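Local coordinates for protein ferulic acid esterase, AmCE1/Fae1A (Anaeromyces mucronatus, PDB 5CXX) that probably hydrolyses feruloyl ester bonds as a carbohydrate esterase of family CE1, and binds ferulic acid in its pocket, at residues A[88-93]-A[261-266]; A[173-178]-A[268-273]. All coordinates share one frame; numbering follows the deposited sequence. Where two conformers were deposited one is given.

Contact 1: A[88-93]-A[261-266]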
ATOM      1  N   GLU A  88       5.059  -9.500 -19.813  1.00 31.48           N
ATOM      2  CA  GLU A  88       5.409 -10.916 -19.724  1.00 31.26           C
ATOM      3  C   GLU A  88       4.204 -11.783 -19.337  1.00 31.65           C
ATOM      4  O   GLU A  88       4.318 -13.017 -19.144  1.00 34.09           O
ATOM      5  CB  GLU A  88       6.542 -11.099 -18.749  1.00 35.71           C
ATOM      6  CG  GLU A  88       7.803 -10.440 -19.232  1.00 42.51           C
ATOM      7  CD  GLU A  88       8.964 -10.712 -18.340  1.00 45.33           C
ATOM      8  OE1 GLU A  88       8.773 -11.398 -17.323  1.00 50.83           O
ATOM      9  OE2 GLU A  88      10.068 -10.243 -18.650  1.00 50.09           O
ATOM     10  N   GLY A  89       3.023 -11.178 -19.345  1.00 32.60           N
ATOM     11  CA  GLY A  89       1.822 -11.895 -18.965  1.00 33.06           C
ATOM     12  C   GLY A  89       1.793 -12.253 -17.490  1.00 31.78           C
ATOM     13  O   GLY A  89       1.069 -13.188 -17.126  1.00 31.57           O
ATOM     14  N   ARG A  90       2.495 -11.469 -16.646  1.00 27.70           N
ATOM     15  CA  ARG A  90       2.589 -11.767 -15.218  1.00 28.41           C
ATOM     16  C   ARG A  90       1.854 -10.775 -14.312  1.00 24.69           C
ATOM     17  O   ARG A  90       1.997 -10.849 -13.103  1.00 27.40           O
ATOM     18  CB  ARG A  90       4.055 -11.823 -14.771  1.00 30.86           C
ATOM     19  CG  ARG A  90       4.924 -12.530 -15.806  1.00 41.89           C
ATOM     20  CD  ARG A  90       5.914 -13.441 -15.301  1.00 38.72           C
ATOM     21  NE  ARG A  90       6.555 -13.171 -14.006  1.00 44.21           N
ATOM     22  CZ  ARG A  90       7.778 -12.681 -13.796  1.00 43.53           C
ATOM     23  NH1 ARG A  90       8.243 -12.589 -12.562  1.00 42.09           N
ATOM     24  NH2 ARG A  90       8.547 -12.303 -14.790  1.00 47.47           N
ATOM     25  N   ALA A  91       1.113  -9.843 -14.911  1.00 25.49           N
ATOM     26  CA  ALA A  91       0.254  -8.964 -14.142  1.00 23.35           C
ATOM     27  C   ALA A  91      -0.933  -8.617 -14.998  1.00 25.57           C
ATOM     28  O   ALA A  91      -0.867  -8.793 -16.225  1.00 27.68           O
ATOM     29  CB  ALA A  91       1.019  -7.667 -13.710  1.00 21.16           C
ATOM     30  N   LYS A  92      -1.998  -8.131 -14.353  1.00 24.08           N
ATOM     31  CA  LYS A  92      -3.169  -7.631 -15.077  1.00 25.05           C
ATOM     32  C   LYS A  92      -3.030  -6.129 -15.343  1.00 23.76           C
ATOM     33  O   LYS A  92      -2.359  -5.412 -14.555  1.00 24.66           O
ATOM     34  CB  LYS A  92      -4.428  -7.873 -14.254  1.00 26.59           C
ATOM     35  CG  LYS A  92      -4.665  -9.353 -13.893  1.00 28.24           C
ATOM     36  CD  LYS A  92      -4.908 -10.133 -15.173  1.00 33.60           C
ATOM     37  CE  LYS A  92      -5.464 -11.535 -14.857  1.00 43.08           C
ATOM     38  NZ  LYS A  92      -6.752 -11.363 -14.116  1.00 49.04           N
ATOM     39  N   GLU A  93      -3.705  -5.647 -16.397  1.00 25.21           N
ATOM     40  CA  GLU A  93      -3.867  -4.184 -16.550  1.00 23.64           C
ATOM     41  C   GLU A  93      -4.595  -3.592 -15.364  1.00 22.46           C
ATOM     42  O   GLU A  93      -5.542  -4.181 -14.864  1.00 23.65           O
ATOM     43  CB  GLU A  93      -4.667  -3.845 -17.812  1.00 27.64           C
ATOM     44  CG  GLU A  93      -3.994  -4.218 -19.079  1.00 35.78           C
ATOM     45  CD  GLU A  93      -4.699  -3.596 -20.271  1.00 41.50           C
ATOM     46  OE1 GLU A  93      -5.934  -3.712 -20.352  1.00 43.71           O
ATOM     47  OE2 GLU A  93      -4.020  -2.985 -21.109  1.00 48.56           O
ATOM     48  N   GLY A 261       9.073  -5.652  -2.549  1.00 18.93           N
ATOM     49  CA  GLY A 261       7.715  -5.887  -2.089  1.00 21.24           C
ATOM     50  C   GLY A 261       6.703  -5.711  -3.231  1.00 18.13           C
ATOM     51  O   GLY A 261       5.853  -6.543  -3.461  1.00 19.24           O
ATOM     52  N   PHE A 262       6.806  -4.579  -3.932  1.00 17.28           N
ATOM     53  CA  PHE A 262       5.827  -4.295  -4.987  1.00 16.73           C
ATOM     54  C   PHE A 262       5.901  -5.287  -6.139  1.00 17.75           C
ATOM     55  O   PHE A 262       4.880  -5.721  -6.722  1.00 19.54           O
ATOM     56  CB  PHE A 262       6.072  -2.874  -5.500  1.00 17.72           C
ATOM     57  CG  PHE A 262       4.903  -2.272  -6.245  1.00 16.85           C
ATOM     58  CD1 PHE A 262       3.617  -2.219  -5.664  1.00 17.47           C
ATOM     59  CD2 PHE A 262       5.122  -1.656  -7.488  1.00 16.80           C
ATOM     60  CE1 PHE A 262       2.539  -1.620  -6.350  1.00 16.31           C
ATOM     61  CE2 PHE A 262       4.057  -1.049  -8.163  1.00 16.48           C
ATOM     62  CZ  PHE A 262       2.786  -1.020  -7.596  1.00 16.49           C
ATOM     63  N   TYR A 263       7.130  -5.681  -6.499  1.00 17.89           N
ATOM     64  CA  TYR A 263       7.336  -6.696  -7.543  1.00 20.78           C
ATOM     65  C   TYR A 263       6.648  -8.018  -7.195  1.00 19.09           C
ATOM     66  O   TYR A 263       5.928  -8.594  -8.040  1.00 19.87           O
ATOM     67  CB  TYR A 263       8.853  -6.913  -7.705  1.00 19.68           C
ATOM     68  CG  TYR A 263       9.269  -8.061  -8.609  1.00 21.02           C
ATOM     69  CD1 TYR A 263       9.045  -8.017  -9.987  1.00 21.56           C
ATOM     70  CD2 TYR A 263       9.926  -9.192  -8.070  1.00 22.21           C
ATOM     71  CE1 TYR A 263       9.464  -9.028 -10.830  1.00 23.46           C
ATOM     72  CE2 TYR A 263      10.359 -10.226  -8.926  1.00 23.97           C
ATOM     73  CZ  TYR A 263      10.115 -10.129 -10.296  1.00 26.63           C
ATOM     74  OH  TYR A 263      10.558 -11.141 -11.125  1.00 29.35           O
ATOM     75  N   ASN A 264       6.865  -8.535  -5.971  1.00 18.81           N
ATOM     76  CA  ASN A 264       6.142  -9.761  -5.628  1.00 18.65           C
ATOM     77  C   ASN A 264       4.635  -9.545  -5.499  1.00 18.27           C
ATOM     78  O   ASN A 264       3.832 -10.398  -5.934  1.00 21.43           O
ATOM     79  CB  ASN A 264       6.736 -10.304  -4.319  1.00 20.95           C
ATOM     80  CG  ASN A 264       8.061 -10.991  -4.531  1.00 21.89           C
ATOM     81  OD1 ASN A 264       8.088 -12.152  -4.966  1.00 22.31           O
ATOM     82  ND2 ASN A 264       9.154 -10.300  -4.223  1.00 21.72           N
ATOM     83  N   PHE A 265       4.231  -8.411  -4.934  1.00 18.85           N
ATOM     84  CA  PHE A 265       2.820  -8.174  -4.748  1.00 18.71           C
ATOM     85  C   PHE A 265       2.030  -8.128  -6.054  1.00 18.49           C
ATOM     86  O   PHE A 265       0.957  -8.713  -6.188  1.00 20.58           O
ATOM     87  CB  PHE A 265       2.663  -6.875  -3.952  1.00 19.04           C
ATOM     88  CG  PHE A 265       1.224  -6.518  -3.574  1.00 17.15           C
ATOM     89  CD1 PHE A 265       0.481  -7.356  -2.713  1.00 18.25           C
ATOM     90  CD2 PHE A 265       0.659  -5.355  -4.064  1.00 17.77           C
ATOM     91  CE1 PHE A 265      -0.834  -6.971  -2.328  1.00 18.04           C
ATOM     92  CE2 PHE A 265      -0.653  -4.993  -3.732  1.00 18.17           C
ATOM     93  CZ  PHE A 265      -1.386  -5.783  -2.859  1.00 19.34           C
ATOM     94  N   ILE A 266       2.561  -7.387  -7.036  1.00 19.36           N
ATOM     95  CA  ILE A 266       1.800  -7.167  -8.281  1.00 18.23           C
ATOM     96  C   ILE A 266       1.723  -8.445  -9.120  1.00 22.24           C
ATOM     97  O   ILE A 266       0.849  -8.612  -9.962  1.00 24.17           O
ATOM     98  CB  ILE A 266       2.439  -5.980  -9.063  1.00 19.61           C
ATOM     99  CG1 ILE A 266       2.205  -4.685  -8.274  1.00 19.78           C
ATOM    100  CG2 ILE A 266       1.838  -5.854 -10.508  1.00 21.84           C
ATOM    101  CD1 ILE A 266       0.736  -4.208  -8.158  1.00 19.04           C
TER
HETATM  102  O   HOH W   1      -1.718  -8.184 -11.337  1.00 24.76           O
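Arg-90 and Tyr-263 meet through the end of a guanidinium group and a phenol oxygen. In this alpha/beta-hydrolase fold, the contact joins the loop between helix 77-87 and strand 95-99 to the C-terminal part of helix 255-266. The loop starts with a Schellman motif that ends helix 77-87, with Gly-89, whose phi is positive, as the C-prime residue.

The tyrosine can be followed outward. CB leaves the helix with CG anti to the backbone N (chi1 172°), which swings the ring out to the arginine. Tyr-263 CE1 comes to 4.1 Å from Arg-90 NH1, and CZ is nearer to the same nitrogen. At the tip, Tyr-263 OH accepts a hydrogen bond from Arg-90 NH1 at 3.1 Å, with an N-H...O angle of 150°. The oxygen lies at the edge of the guanidinium, in its plane, while the two flat groups stand 85° apart. The side chain of Tyr-263 also touches Leu-85, and its ring meets that of Tyr-14.

Arg-90 reaches the phenol by a chain bent at chi2 and chi3. Arg-90 NH2 forms a salt bridge with Glu-88 OE1 at 2.7 Å, though the hydrogen bond in it is bent and weak. NH1 also bonds to Gln-267 OE1. The guanidinium is therefore gripped on both terminal nitrogens. A phenylalanine in place of Tyr-263 would probably leave Arg-90 NH1 without this acceptor and its guanidinium less firmly tied to the helix.

Farther along the loop an apolar touch and a water bridge complete the contact. Ala-91 CB rests against Ile-266 CG2 at 3.8 Å. Beside this pair, water 1 accepts from Lys-92 N at 3.0 Å and donates to Ile-266 O at 2.9 Å.

Contact 2: A[173-178]-A[268-273]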
ATOM      1  N   ILE A 173     -11.223  -4.988   0.657  1.00 18.66           N
ATOM      2  CA  ILE A 173      -9.855  -5.055   0.151  1.00 19.33           C
ATOM      3  C   ILE A 173      -9.483  -6.520  -0.060  1.00 21.85           C
ATOM      4  O   ILE A 173      -9.330  -7.269   0.933  1.00 20.22           O
ATOM      5  CB  ILE A 173      -8.863  -4.449   1.148  1.00 18.92           C
ATOM      6  CG1 ILE A 173      -9.227  -2.992   1.628  1.00 20.76           C
ATOM      7  CG2 ILE A 173      -7.451  -4.457   0.548  1.00 21.35           C
ATOM      8  CD1 ILE A 173      -9.388  -2.009   0.461  1.00 19.73           C
ATOM      9  N   GLY A 174      -9.290  -6.918  -1.309  1.00 20.10           N
ATOM     10  CA  GLY A 174      -8.958  -8.333  -1.610  1.00 20.37           C
ATOM     11  C   GLY A 174      -7.460  -8.612  -1.412  1.00 22.07           C
ATOM     12  O   GLY A 174      -7.087  -9.729  -1.075  1.00 21.62           O
ATOM     13  N   TYR A 175      -6.575  -7.627  -1.641  1.00 20.38           N
ATOM     14  CA  TYR A 175      -5.128  -7.856  -1.712  1.00 18.57           C
ATOM     15  C   TYR A 175      -4.455  -6.793  -0.865  1.00 19.15           C
ATOM     16  O   TYR A 175      -4.715  -5.589  -1.104  1.00 18.79           O
ATOM     17  CB  TYR A 175      -4.591  -7.751  -3.183  1.00 18.80           C
ATOM     18  CG  TYR A 175      -5.298  -8.689  -4.110  1.00 21.31           C
ATOM     19  CD1 TYR A 175      -6.551  -8.344  -4.666  1.00 20.62           C
ATOM     20  CD2 TYR A 175      -4.751  -9.949  -4.407  1.00 21.58           C
ATOM     21  CE1 TYR A 175      -7.203  -9.232  -5.487  1.00 23.08           C
ATOM     22  CE2 TYR A 175      -5.408 -10.813  -5.231  1.00 22.59           C
ATOM     23  CZ  TYR A 175      -6.620 -10.460  -5.771  1.00 25.58           C
ATOM     24  OH  TYR A 175      -7.136 -11.469  -6.603  1.00 31.04           O
ATOM     25  N   VAL A 176      -3.612  -7.184   0.090  1.00 17.08           N
ATOM     26  CA  VAL A 176      -2.956  -6.278   1.010  0.75 16.27           C
ATOM     27  C   VAL A 176      -1.452  -6.442   0.914  1.00 18.00           C
ATOM     28  O   VAL A 176      -0.959  -7.562   1.038  1.00 19.63           O
ATOM     29  CB  VAL A 176      -3.386  -6.528   2.485  0.75 22.73           C
ATOM     30  CG1 VAL A 176      -2.804  -5.462   3.439  0.75 22.22           C
ATOM     31  CG2 VAL A 176      -4.907  -6.696   2.551  0.75 25.47           C
ATOM     32  N   GLY A 177      -0.716  -5.335   0.732  1.00 17.83           N
ATOM     33  CA  GLY A 177       0.727  -5.391   0.609  1.00 18.83           C
ATOM     34  C   GLY A 177       1.353  -4.408   1.565  1.00 19.52           C
ATOM     35  O   GLY A 177       1.051  -3.210   1.585  1.00 19.37           O
ATOM     36  N   ALA A 178       2.306  -4.879   2.353  1.00 15.64           N
ATOM     37  CA  ALA A 178       2.875  -4.034   3.387  1.00 15.74           C
ATOM     38  C   ALA A 178       4.389  -4.076   3.264  1.00 16.67           C
ATOM     39  O   ALA A 178       5.001  -5.111   3.626  1.00 17.00           O
ATOM     40  CB  ALA A 178       2.441  -4.511   4.811  1.00 17.97           C
ATOM     41  N   THR A 268       0.772 -11.079  -7.818  1.00 23.59           N
ATOM     42  CA  THR A 268      -0.344 -11.853  -7.236  1.00 23.44           C
ATOM     43  C   THR A 268      -1.707 -11.188  -7.422  1.00 24.33           C
ATOM     44  O   THR A 268      -2.743 -11.823  -7.229  1.00 27.87           O
ATOM     45  CB  THR A 268      -0.164 -12.077  -5.738  1.00 23.34           C
ATOM     46  OG1 THR A 268      -0.435 -10.871  -5.013  1.00 24.31           O
ATOM     47  CG2 THR A 268       1.216 -12.648  -5.398  1.00 27.10           C
ATOM     48  N   THR A 269      -1.715  -9.903  -7.735  1.00 23.13           N
ATOM     49  CA  THR A 269      -2.992  -9.194  -7.652  1.00 23.08           C
ATOM     50  C   THR A 269      -3.930  -9.555  -8.793  1.00 26.11           C
ATOM     51  O   THR A 269      -3.505  -9.810  -9.943  1.00 24.91           O
ATOM     52  CB  THR A 269      -2.779  -7.657  -7.623  1.00 24.08           C
ATOM     53  OG1 THR A 269      -1.807  -7.275  -8.601  1.00 23.29           O
ATOM     54  CG2 THR A 269      -2.237  -7.218  -6.249  1.00 22.96           C
ATOM     55  N   PHE A 270      -5.235  -9.539  -8.488  1.00 23.72           N
ATOM     56  CA  PHE A 270      -6.290  -9.612  -9.492  1.00 21.78           C
ATOM     57  C   PHE A 270      -6.247 -10.881 -10.342  1.00 24.94           C
ATOM     58  O   PHE A 270      -6.571 -10.856 -11.516  1.00 27.16           O
ATOM     59  CB  PHE A 270      -6.233  -8.387 -10.402  1.00 22.37           C
ATOM     60  CG  PHE A 270      -6.036  -7.096  -9.636  1.00 23.25           C
ATOM     61  CD1 PHE A 270      -6.808  -6.794  -8.539  1.00 21.99           C
ATOM     62  CD2 PHE A 270      -5.080  -6.183 -10.059  1.00 21.21           C
ATOM     63  CE1 PHE A 270      -6.591  -5.586  -7.823  1.00 22.14           C
ATOM     64  CE2 PHE A 270      -4.878  -4.941  -9.387  1.00 22.71           C
ATOM     65  CZ  PHE A 270      -5.643  -4.659  -8.252  1.00 23.53           C
ATOM     66  N   GLY A 271      -5.901 -11.991  -9.713  1.00 28.52           N
ATOM     67  CA  GLY A 271      -5.961 -13.258 -10.398  1.00 31.44           C
ATOM     68  C   GLY A 271      -4.845 -13.501 -11.406  1.00 33.99           C
ATOM     69  O   GLY A 271      -4.961 -14.398 -12.244  1.00 35.21           O
ATOM     70  N   ALA A 272      -3.756 -12.738 -11.318  1.00 30.00           N
ATOM     71  CA  ALA A 272      -2.643 -12.868 -12.282  1.00 32.91           C
ATOM     72  C   ALA A 272      -2.026 -14.243 -12.309  1.00 37.60           C
ATOM     73  O   ALA A 272      -1.457 -14.619 -13.336  1.00 37.09           O
ATOM     74  CB  ALA A 272      -1.530 -11.819 -11.961  1.00 29.89           C
ATOM     75  N   LEU A 273      -2.118 -14.978 -11.200  1.00 34.84           N
ATOM     76  CA  LEU A 273      -1.600 -16.339 -11.157  1.00 37.34           C
ATOM     77  C   LEU A 273      -2.647 -17.335 -11.639  1.00 43.70           C
ATOM     78  O   LEU A 273      -2.354 -18.536 -11.686  1.00 49.68           O
ATOM     79  CB  LEU A 273      -1.151 -16.694  -9.744  1.00 36.30           C
ATOM     80  CG  LEU A 273      -0.027 -15.780  -9.216  1.00 31.38           C
ATOM     81  CD1 LEU A 273       0.169 -16.035  -7.745  1.00 38.78           C
ATOM     82  CD2 LEU A 273       1.268 -16.052  -9.992  1.00 36.29           C
TER
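The Tyr-175 ring carries the backbone of Thr-269 and Phe-270 on one face. Thr-269 CA makes a CH-pi contact, 4.0 Å from the centroid of the Tyr-175 ring and 24° off its normal. Phe-270 N sits over the same face, shifted toward the rim, and comes to 3.2 Å from Tyr-175 CZ. Thr-268 O approaches obliquely and lies 3.5 Å from Tyr-175 CE2. The Phe-270 ring has Thr-269 CB over one face. The two aromatic rings meet obliquely, with planes at 71°, and touch where Tyr-175 CE1 lies 3.9 Å from Phe-270 CD1.

At the phenol tip, Gly-271 N gives a weak hydrogen bond to Tyr-175 OH, 3.4 Å long and bent to 126°. Phe-270 N is also near this oxygen, but its angle is too poor for a bond. The OH is thus held only loosely by this loop.

Strand 175-179 is an inner strand of the central sheet of the alpha/beta-hydrolase fold. It runs parallel to strands 150-155 and 213-219 on its two sides. Tyr-175 points from it toward the loop that follows helix 255-266, while Val-176 points away and packs on Leu-163 of helix 157-168.

Closer to the strand, the Thr-269 methyl meets the base of the tyrosine side chain. Thr-269 CG2, anti to the carbonyl carbon, lies 3.9 Å from Tyr-175 CB. Thr-269 OG1 makes a weak hydrogen bond to Ile-266 O. The Phe-270 side chain also packs on Ala-151, Pro-57 and Met-94.

The centres of contacts 1 and 2 lie about 9 Å apart, on the same side of the chain's centre. Their segments alternate along the chain: 88-93, 173-178, 261-266, then 268-273. Helix 255-266 and the loop after it link the two. Contact 1 ties the helix to the loop before strand 95-99, and contact 2 sets the following loop against strand 175-179. They also touch directly. Lys-92 NZ is 2.7 Å from Phe-270 O, a probable hydrogen bond, and Phe-265 CE1 packs 3.3 Å from Val-176 C. So the last helix and the tail after it pack against both a loop leading into strand 95-99 and a strand of the central sheet.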